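Local coordinates for spindle pole body-associated protein VIK1 (Saccharomyces cerevisiae, PDB 2O0A) that partners the minus end-directed motor Kar3, recruits it to microtubules and, as the Kar3-Vik1 heterodimer, cross-links antiparallel microtubules, at residues Q125-Q131 against K202-R208; S196-I200 against K232-Q236. One frame throughout, in Å; residues are numbered along the deposited sequence.

In the fold
This chain is the C-terminal domain of Vik1, which has a kinesin motor fold without a nucleotide-binding site. Helix 121-125 runs into strand 126-136, where the first half of contact 1 lies. After several short strands the chain returns as strand 197-207. Residues 196-200 of contact 2 lead into and along its first part. Residues 202-208, the later part of the strand and the residue after it, meet 125-131 and close the 70-residue loop of contact 1. Strand 221-228 follows, and helix 231-243 then closes contact 2 against 196-200. The two loops cross. Contact 1 joins neighbouring strands of the central sheet; contact 2, about 26 Å away between centres, ties that sheet to a helix.

Contact 1: residues Q125-Q131 against K202-R208; sequences QYVITLQ and KVQFFPR
Tyr-126 and Phe-205 form an edge-to-face aromatic pair at one end of an antiparallel ladder in the central sheet of the kinesin-like motor fold. The edge of Phe-205 points to the face of Tyr-126, with the ring planes at 75°. Phe-205 CB sits over the same ring, 4.1 Å from the Tyr-126 centroid. Ile-128 continues this side of the sheet, laying CG1 and CD1 alongside the Phe-205 ring. Helix 105-116 covers this face.

Arg-208 closes the ladder where helix 121-125 gives way to the strand. Its backbone N bonds almost straight to Gln-125 O at 3.0 Å. The extended side chain reaches the start of strand 126-136 and crosses Val-127 at about a right angle. One guanidinium face rests on Val-127 CG2, offset toward the rim, with Arg-208 NH1 3.5 Å from that methyl. Arg-208 NE is hydrogen-bonded to Gln-123 O, which helps fix the group.

Thr-129 lies on the same face as Val-127. Its backbone N bonds to Gln-204 O at 3.0 Å. Its chi1 of 72° sets OG1 between the backbone N and the carbonyl carbon, turned to the neighbouring strand. Thr-129 CG2 meets the edge of the Phe-206 ring at CE2. Thr-129 OG1 lies 3.0 Å from Gln-204 OE1. A water 2.9 Å from Thr-129 OG1 donates to Lys-202 O and so bridges the two strands.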
ATOM      1  N   GLN A 125     -17.501   7.718  11.270  1.00 18.20           N
ATOM      2  CA  GLN A 125     -16.695   7.870  12.466  1.00 17.04           C
ATOM      3  C   GLN A 125     -15.683   9.017  12.392  1.00 16.22           C
ATOM      4  O   GLN A 125     -15.225   9.489  13.435  1.00 16.30           O
ATOM      5  CB  GLN A 125     -15.943   6.574  12.746  1.00 17.44           C
ATOM      6  CG  GLN A 125     -16.796   5.317  12.877  1.00 20.79           C
ATOM      7  CD  GLN A 125     -15.924   4.077  12.899  1.00 23.94           C
ATOM      8  OE1 GLN A 125     -15.480   3.592  11.857  0.50 25.97           O
ATOM      9  NE2 GLN A 125     -15.644   3.581  14.090  1.00 27.14           N
ATOM     10  N   TYR A 126     -15.328   9.430  11.180  1.00 14.77           N
ATOM     11  CA  TYR A 126     -14.220  10.379  10.979  1.00 14.68           C
ATOM     12  C   TYR A 126     -14.530  11.408   9.920  1.00 14.19           C
ATOM     13  O   TYR A 126     -15.262  11.126   8.958  1.00 13.89           O
ATOM     14  CB  TYR A 126     -12.951   9.647  10.504  1.00 14.21           C
ATOM     15  CG  TYR A 126     -12.485   8.554  11.421  1.00 15.28           C
ATOM     16  CD1 TYR A 126     -11.663   8.832  12.512  1.00 15.34           C
ATOM     17  CD2 TYR A 126     -12.857   7.221  11.183  1.00 15.15           C
ATOM     18  CE1 TYR A 126     -11.237   7.817  13.367  1.00 15.87           C
ATOM     19  CE2 TYR A 126     -12.419   6.208  12.002  1.00 16.02           C
ATOM     20  CZ  TYR A 126     -11.628   6.504  13.103  1.00 15.06           C
ATOM     21  OH  TYR A 126     -11.209   5.481  13.929  1.00 18.44           O
ATOM     22  N   VAL A 127     -13.925  12.591  10.074  1.00 14.05           N
ATOM     23  CA  VAL A 127     -13.769  13.484   8.925  1.00 14.94           C
ATOM     24  C   VAL A 127     -12.421  13.138   8.284  1.00 14.66           C
ATOM     25  O   VAL A 127     -11.410  12.981   8.972  1.00 14.83           O
ATOM     26  CB  VAL A 127     -13.812  14.972   9.315  1.00 14.26           C
ATOM     27  CG1 VAL A 127     -13.499  15.863   8.111  1.00 16.21           C
ATOM     28  CG2 VAL A 127     -15.204  15.326   9.836  1.00 15.07           C
ATOM     29  N   ILE A 128     -12.448  12.968   6.973  1.00 14.44           N
ATOM     30  CA  ILE A 128     -11.316  12.396   6.231  1.00 15.05           C
ATOM     31  C   ILE A 128     -10.714  13.435   5.295  1.00 14.72           C
ATOM     32  O   ILE A 128     -11.439  14.074   4.519  1.00 15.34           O
ATOM     33  CB  ILE A 128     -11.769  11.140   5.421  1.00 14.45           C
ATOM     34  CG1 ILE A 128     -12.341  10.096   6.380  1.00 16.19           C
ATOM     35  CG2 ILE A 128     -10.606  10.560   4.613  1.00 16.16           C
ATOM     36  CD1 ILE A 128     -12.963   8.891   5.711  1.00 15.67           C
ATOM     37  N   THR A 129      -9.396  13.622   5.380  1.00 14.76           N
ATOM     38  CA  THR A 129      -8.699  14.525   4.460  1.00 14.29           C
ATOM     39  C   THR A 129      -7.719  13.772   3.578  1.00 14.09           C
ATOM     40  O   THR A 129      -7.310  12.661   3.904  1.00 13.83           O
ATOM     41  CB  THR A 129      -7.889  15.598   5.214  1.00 14.76           C
ATOM     42  OG1 THR A 129      -6.745  14.993   5.817  1.00 16.04           O
ATOM     43  CG2 THR A 129      -8.738  16.231   6.296  1.00 15.62           C
ATOM     44  N   LEU A 130      -7.345  14.395   2.471  1.00 13.69           N
ATOM     45  CA  LEU A 130      -6.391  13.793   1.550  1.00 12.87           C
ATOM     46  C   LEU A 130      -5.458  14.826   0.940  1.00 12.85           C
ATOM     47  O   LEU A 130      -5.884  15.920   0.584  1.00 13.17           O
ATOM     48  CB  LEU A 130      -7.143  13.007   0.456  1.00 13.38           C
ATOM     49  CG  LEU A 130      -6.323  12.129  -0.504  1.00 13.69           C
ATOM     50  CD1 LEU A 130      -7.081  10.859  -0.931  1.00 16.69           C
ATOM     51  CD2 LEU A 130      -5.873  12.929  -1.732  1.00 15.71           C
ATOM     52  N   GLN A 131      -4.191  14.443   0.852  1.00 12.54           N
ATOM     53  CA  GLN A 131      -3.186  15.146   0.044  1.00 12.40           C
ATOM     54  C   GLN A 131      -2.531  14.126  -0.864  1.00 12.83           C
ATOM     55  O   GLN A 131      -2.487  12.946  -0.528  1.00 11.84           O
ATOM     56  CB  GLN A 131      -2.115  15.773   0.935  1.00 13.11           C
ATOM     57  CG  GLN A 131      -2.678  16.835   1.875  1.00 14.12           C
ATOM     58  CD  GLN A 131      -1.677  17.258   2.894  1.00 16.37           C
ATOM     59  OE1 GLN A 131      -1.423  16.542   3.862  1.00 20.83           O
ATOM     60  NE2 GLN A 131      -1.092  18.426   2.694  1.00 15.31           N
ATOM     61  N   LYS A 202      -1.450  11.106   1.550  1.00 12.44           N
ATOM     62  CA  LYS A 202      -1.589  11.149   2.999  1.00 11.99           C
ATOM     63  C   LYS A 202      -3.050  11.406   3.319  1.00 11.98           C
ATOM     64  O   LYS A 202      -3.650  12.368   2.817  1.00 11.85           O
ATOM     65  CB  LYS A 202      -0.706  12.252   3.602  1.00 12.80           C
ATOM     66  CG  LYS A 202      -0.895  12.381   5.111  1.00 14.50           C
ATOM     67  CD  LYS A 202      -0.028  13.482   5.659  1.00 14.02           C
ATOM     68  CE  LYS A 202      -0.162  13.493   7.186  1.00 16.16           C
ATOM     69  NZ  LYS A 202       0.465  14.717   7.799  1.00 17.34           N
ATOM     70  N   VAL A 203      -3.633  10.516   4.120  1.00 12.10           N
ATOM     71  CA  VAL A 203      -5.027  10.629   4.528  1.00 12.39           C
ATOM     72  C   VAL A 203      -5.023  10.828   6.040  1.00 12.49           C
ATOM     73  O   VAL A 203      -4.330  10.102   6.769  1.00 13.22           O
ATOM     74  CB  VAL A 203      -5.826   9.352   4.145  1.00 12.07           C
ATOM     75  CG1 VAL A 203      -7.250   9.406   4.700  1.00 13.91           C
ATOM     76  CG2 VAL A 203      -5.845   9.159   2.627  1.00 12.71           C
ATOM     77  N   GLN A 204      -5.773  11.816   6.525  1.00 13.05           N
ATOM     78  CA  GLN A 204      -5.930  11.992   7.971  1.00 13.26           C
ATOM     79  C   GLN A 204      -7.358  11.606   8.346  1.00 13.79           C
ATOM     80  O   GLN A 204      -8.303  11.985   7.657  1.00 14.02           O
ATOM     81  CB  GLN A 204      -5.697  13.439   8.369  1.00 12.93           C
ATOM     82  CG  GLN A 204      -4.319  13.967   8.049  1.00 15.55           C
ATOM     83  CD  GLN A 204      -4.203  15.445   8.411  1.00 17.37           C
ATOM     84  OE1 GLN A 204      -4.874  16.308   7.830  1.00 21.31           O
ATOM     85  NE2 GLN A 204      -3.380  15.729   9.393  1.00 18.33           N
ATOM     86  N   PHE A 205      -7.490  10.866   9.435  1.00 14.38           N
ATOM     87  CA  PHE A 205      -8.793  10.485   9.969  1.00 13.74           C
ATOM     88  C   PHE A 205      -9.007  11.235  11.289  1.00 14.57           C
ATOM     89  O   PHE A 205      -8.363  10.905  12.274  1.00 15.12           O
ATOM     90  CB  PHE A 205      -8.841   8.971  10.234  1.00 13.49           C
ATOM     91  CG  PHE A 205      -8.749   8.122   8.981  1.00 13.46           C
ATOM     92  CD1 PHE A 205      -9.908   7.732   8.293  1.00 13.76           C
ATOM     93  CD2 PHE A 205      -7.509   7.709   8.507  1.00 13.95           C
ATOM     94  CE1 PHE A 205      -9.829   6.949   7.110  1.00 13.83           C
ATOM     95  CE2 PHE A 205      -7.415   6.906   7.348  1.00 14.29           C
ATOM     96  CZ  PHE A 205      -8.576   6.541   6.646  1.00 14.31           C
ATOM     97  N   PHE A 206      -9.891  12.235  11.290  1.00 14.73           N
ATOM     98  CA  PHE A 206     -10.174  13.027  12.489  1.00 15.49           C
ATOM     99  C   PHE A 206     -11.439  12.491  13.140  1.00 15.57           C
ATOM    100  O   PHE A 206     -12.512  12.562  12.537  1.00 15.22           O
ATOM    101  CB  PHE A 206     -10.399  14.491  12.120  1.00 15.82           C
ATOM    102  CG  PHE A 206      -9.164  15.204  11.699  1.00 16.74           C
ATOM    103  CD1 PHE A 206      -8.337  15.795  12.650  1.00 17.67           C
ATOM    104  CD2 PHE A 206      -8.812  15.279  10.358  1.00 16.86           C
ATOM    105  CE1 PHE A 206      -7.177  16.476  12.271  1.00 17.44           C
ATOM    106  CE2 PHE A 206      -7.644  15.957   9.978  1.00 15.88           C
ATOM    107  CZ  PHE A 206      -6.836  16.546  10.939  1.00 15.20           C
ATOM    108  N   PRO A 207     -11.335  11.959  14.367  1.00 16.90           N
ATOM    109  CA  PRO A 207     -12.539  11.384  14.968  1.00 17.99           C
ATOM    110  C   PRO A 207     -13.612  12.430  15.224  1.00 18.58           C
ATOM    111  O   PRO A 207     -13.321  13.535  15.724  1.00 19.53           O
ATOM    112  CB  PRO A 207     -12.030  10.810  16.296  1.00 18.52           C
ATOM    113  CG  PRO A 207     -10.806  11.574  16.599  1.00 19.44           C
ATOM    114  CD  PRO A 207     -10.165  11.819  15.256  1.00 17.46           C
ATOM    115  N   ARG A 208     -14.845  12.079  14.873  1.00 19.79           N
ATOM    116  CA  ARG A 208     -15.988  12.962  15.093  1.00 20.33           C
ATOM    117  C   ARG A 208     -16.307  13.077  16.575  1.00 21.97           C
ATOM    118  O   ARG A 208     -16.047  12.150  17.350  1.00 21.93           O
ATOM    119  CB  ARG A 208     -17.202  12.458  14.309  1.00 20.21           C
ATOM    120  CG  ARG A 208     -17.005  12.524  12.801  1.00 19.34           C
ATOM    121  CD  ARG A 208     -18.240  12.094  12.026  1.00 19.70           C
ATOM    122  NE  ARG A 208     -17.971  12.008  10.590  1.00 19.72           N
ATOM    123  CZ  ARG A 208     -18.096  13.010   9.720  1.00 20.50           C
ATOM    124  NH1 ARG A 208     -18.516  14.211  10.122  1.00 18.76           N
ATOM    125  NH2 ARG A 208     -17.810  12.810   8.432  1.00 20.13           N
TER
HETATM  126  O   HOH W   1      -4.262  14.656   4.453  1.00 17.85           O
HETATM  127  O   HOH W   2       0.312  17.042   5.966  1.00 22.37           O

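Contact 2: residues S196-I200 against K232-Q236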
ATOM      1  N   SER A 196      10.335   8.192 -13.354  0.50 30.89           N
ATOM      2  CA  SER A 196      10.711   7.639 -12.053  1.00 30.84           C
ATOM      3  C   SER A 196      10.310   8.535 -10.885  0.70 29.61           C
ATOM      4  O   SER A 196      10.309   9.763 -10.990  0.70 29.99           O
ATOM      5  CB  SER A 196      12.218   7.360 -12.002  1.00 30.97           C
ATOM      6  OG  SER A 196      12.641   7.121 -10.667  1.00 33.28           O
ATOM      7  N   GLY A 197       9.972   7.896  -9.767  1.00 28.32           N
ATOM      8  CA  GLY A 197       9.714   8.590  -8.523  1.00 25.69           C
ATOM      9  C   GLY A 197       8.770   7.829  -7.613  1.00 24.28           C
ATOM     10  O   GLY A 197       8.744   6.605  -7.602  1.00 24.94           O
ATOM     11  N   MET A 198       7.970   8.573  -6.869  1.00 21.52           N
ATOM     12  CA  MET A 198       7.124   7.973  -5.860  1.00 19.13           C
ATOM     13  C   MET A 198       5.909   8.847  -5.613  1.00 16.86           C
ATOM     14  O   MET A 198       6.033  10.048  -5.363  1.00 16.64           O
ATOM     15  CB  MET A 198       7.922   7.813  -4.575  1.00 18.90           C
ATOM     16  CG  MET A 198       7.176   7.124  -3.428  1.00 18.96           C
ATOM     17  SD  MET A 198       8.249   6.806  -2.011  1.00 22.51           S
ATOM     18  CE  MET A 198       8.402   8.447  -1.355  1.00 22.58           C
ATOM     19  N   GLY A 199       4.727   8.247  -5.680  1.00 15.61           N
ATOM     20  CA  GLY A 199       3.533   8.949  -5.242  1.00 14.23           C
ATOM     21  C   GLY A 199       3.330   8.803  -3.741  1.00 14.20           C
ATOM     22  O   GLY A 199       3.605   7.746  -3.165  1.00 14.08           O
ATOM     23  N   ILE A 200       2.865   9.873  -3.104  1.00 13.09           N
ATOM     24  CA  ILE A 200       2.511   9.837  -1.691  1.00 13.20           C
ATOM     25  C   ILE A 200       1.111  10.392  -1.516  1.00 12.68           C
ATOM     26  O   ILE A 200       0.841  11.548  -1.847  1.00 11.89           O
ATOM     27  CB  ILE A 200       3.446  10.686  -0.805  1.00 13.39           C
ATOM     28  CG1 ILE A 200       4.906  10.273  -0.996  1.00 14.11           C
ATOM     29  CG2 ILE A 200       3.012  10.593   0.659  1.00 13.50           C
ATOM     30  CD1 ILE A 200       5.901  11.288  -0.421  1.00 16.67           C
ATOM     31  N   LYS A 232      12.141   1.325 -12.086  1.00 23.59           N
ATOM     32  CA  LYS A 232      13.149   2.276 -11.627  1.00 24.20           C
ATOM     33  C   LYS A 232      12.852   2.761 -10.211  1.00 24.14           C
ATOM     34  O   LYS A 232      13.744   2.767  -9.363  1.00 24.54           O
ATOM     35  CB  LYS A 232      13.271   3.465 -12.575  1.00 24.56           C
ATOM     36  CG  LYS A 232      14.433   3.352 -13.558  1.00 27.08           C
ATOM     37  CD  LYS A 232      14.731   4.696 -14.218  1.00 27.73           C
ATOM     38  CE  LYS A 232      15.847   5.462 -13.506  0.10 27.69           C
ATOM     39  NZ  LYS A 232      15.425   6.063 -12.210  0.10 27.81           N
ATOM     40  N   SER A 233      11.586   3.112  -9.961  1.00 23.91           N
ATOM     41  CA  SER A 233      11.162   3.596  -8.648  1.00 23.91           C
ATOM     42  C   SER A 233      11.365   2.500  -7.602  1.00 23.06           C
ATOM     43  O   SER A 233      11.883   2.751  -6.518  1.00 23.07           O
ATOM     44  CB  SER A 233       9.692   4.053  -8.678  1.00 23.83           C
ATOM     45  OG  SER A 233       9.485   5.099  -9.629  1.00 27.25           O
ATOM     46  N   ILE A 234      10.976   1.274  -7.948  1.00 22.92           N
ATOM     47  CA  ILE A 234      11.125   0.134  -7.042  1.00 22.25           C
ATOM     48  C   ILE A 234      12.594  -0.124  -6.684  1.00 22.87           C
ATOM     49  O   ILE A 234      12.917  -0.475  -5.550  1.00 22.83           O
ATOM     50  CB  ILE A 234      10.482  -1.126  -7.646  1.00 21.95           C
ATOM     51  CG1 ILE A 234       8.961  -0.950  -7.716  1.00 21.38           C
ATOM     52  CG2 ILE A 234      10.854  -2.365  -6.849  1.00 21.48           C
ATOM     53  CD1 ILE A 234       8.270  -1.916  -8.665  1.00 21.45           C
ATOM     54  N   GLU A 235      13.464   0.040  -7.680  1.00 23.75           N
ATOM     55  CA  GLU A 235      14.892  -0.162  -7.498  1.00 24.76           C
ATOM     56  C   GLU A 235      15.513   0.917  -6.631  1.00 24.69           C
ATOM     57  O   GLU A 235      16.415   0.635  -5.836  1.00 24.83           O
ATOM     58  CB  GLU A 235      15.591  -0.211  -8.849  1.00 25.01           C
ATOM     59  CG  GLU A 235      15.312  -1.477  -9.621  1.00 27.81           C
ATOM     60  CD  GLU A 235      15.931  -1.453 -11.002  1.00 31.36           C
ATOM     61  OE1 GLU A 235      16.212  -0.346 -11.521  1.00 34.16           O
ATOM     62  OE2 GLU A 235      16.115  -2.548 -11.571  1.00 32.84           O
ATOM     63  N   GLN A 236      15.004   2.140  -6.770  1.00 25.33           N
ATOM     64  CA  GLN A 236      15.410   3.249  -5.911  1.00 25.27           C
ATOM     65  C   GLN A 236      15.051   2.942  -4.456  1.00 25.12           C
ATOM     66  O   GLN A 236      15.869   3.125  -3.558  1.00 25.42           O
ATOM     67  CB  GLN A 236      14.798   4.568  -6.390  1.00 26.02           C
ATOM     68  CG  GLN A 236      15.579   5.804  -5.971  0.10 25.44           C
ATOM     69  CD  GLN A 236      15.173   7.051  -6.738  0.10 25.48           C
ATOM     70  OE1 GLN A 236      14.993   8.118  -6.152  0.10 25.81           O
ATOM     71  NE2 GLN A 236      15.031   6.924  -8.054  0.10 25.59           N
TER
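The flat groups here are the Gln-236 carboxamide and the peptide carbonyl of Gly-197. Ser-196 OG stands obliquely off the amide, beyond NE2 and well out of its plane. The contact is long, with Gln-236 NE2 3.5 Å from Ser-196 OG. At the Gly-197 carbonyl, Ser-233 OG lies well off the line of the C=O bond (angle 124°) and 21° out of the carbonyl plane.

Ser-233 OG donates a hydrogen bond of 2.6 Å to Gly-197 O. Ser-233 CB is crowded against the same Gly-197 O at 2.9 Å, so the bond is bent at the hydroxyl and the packing is tight. Chi1 of -59° puts OG beside its own backbone N, on the side of the helix that faces the strand. Ser-233 OG is also 2.8 Å from Gly-197 N, and Asn-230 ND2 reaches it in a weak hydrogen bond. With an alanine here, Gly-197 O and Asn-230 would probably lose their shared hydroxyl partner, and the backbone at Gly-197 would be less firmly fixed to the helix.

Gly-197 has backbone angles at which a beta carbon would press on Ser-196 O. Lys-232 bends at chi3 and chi4 and brings NZ to 3.4 Å from Ser-196 OG.

The contact joins residues 196-197, leading into strand 197-207, to the N-terminal part of helix 231-243. Strand 221-228, which leads into that helix, is the sheet neighbour of 197-207. In active kinesins the corresponding regions probably adjoin the two switch regions. This is consistent with the kinesin-like fold that Vik1 retains although it lacks a nucleotide-binding site.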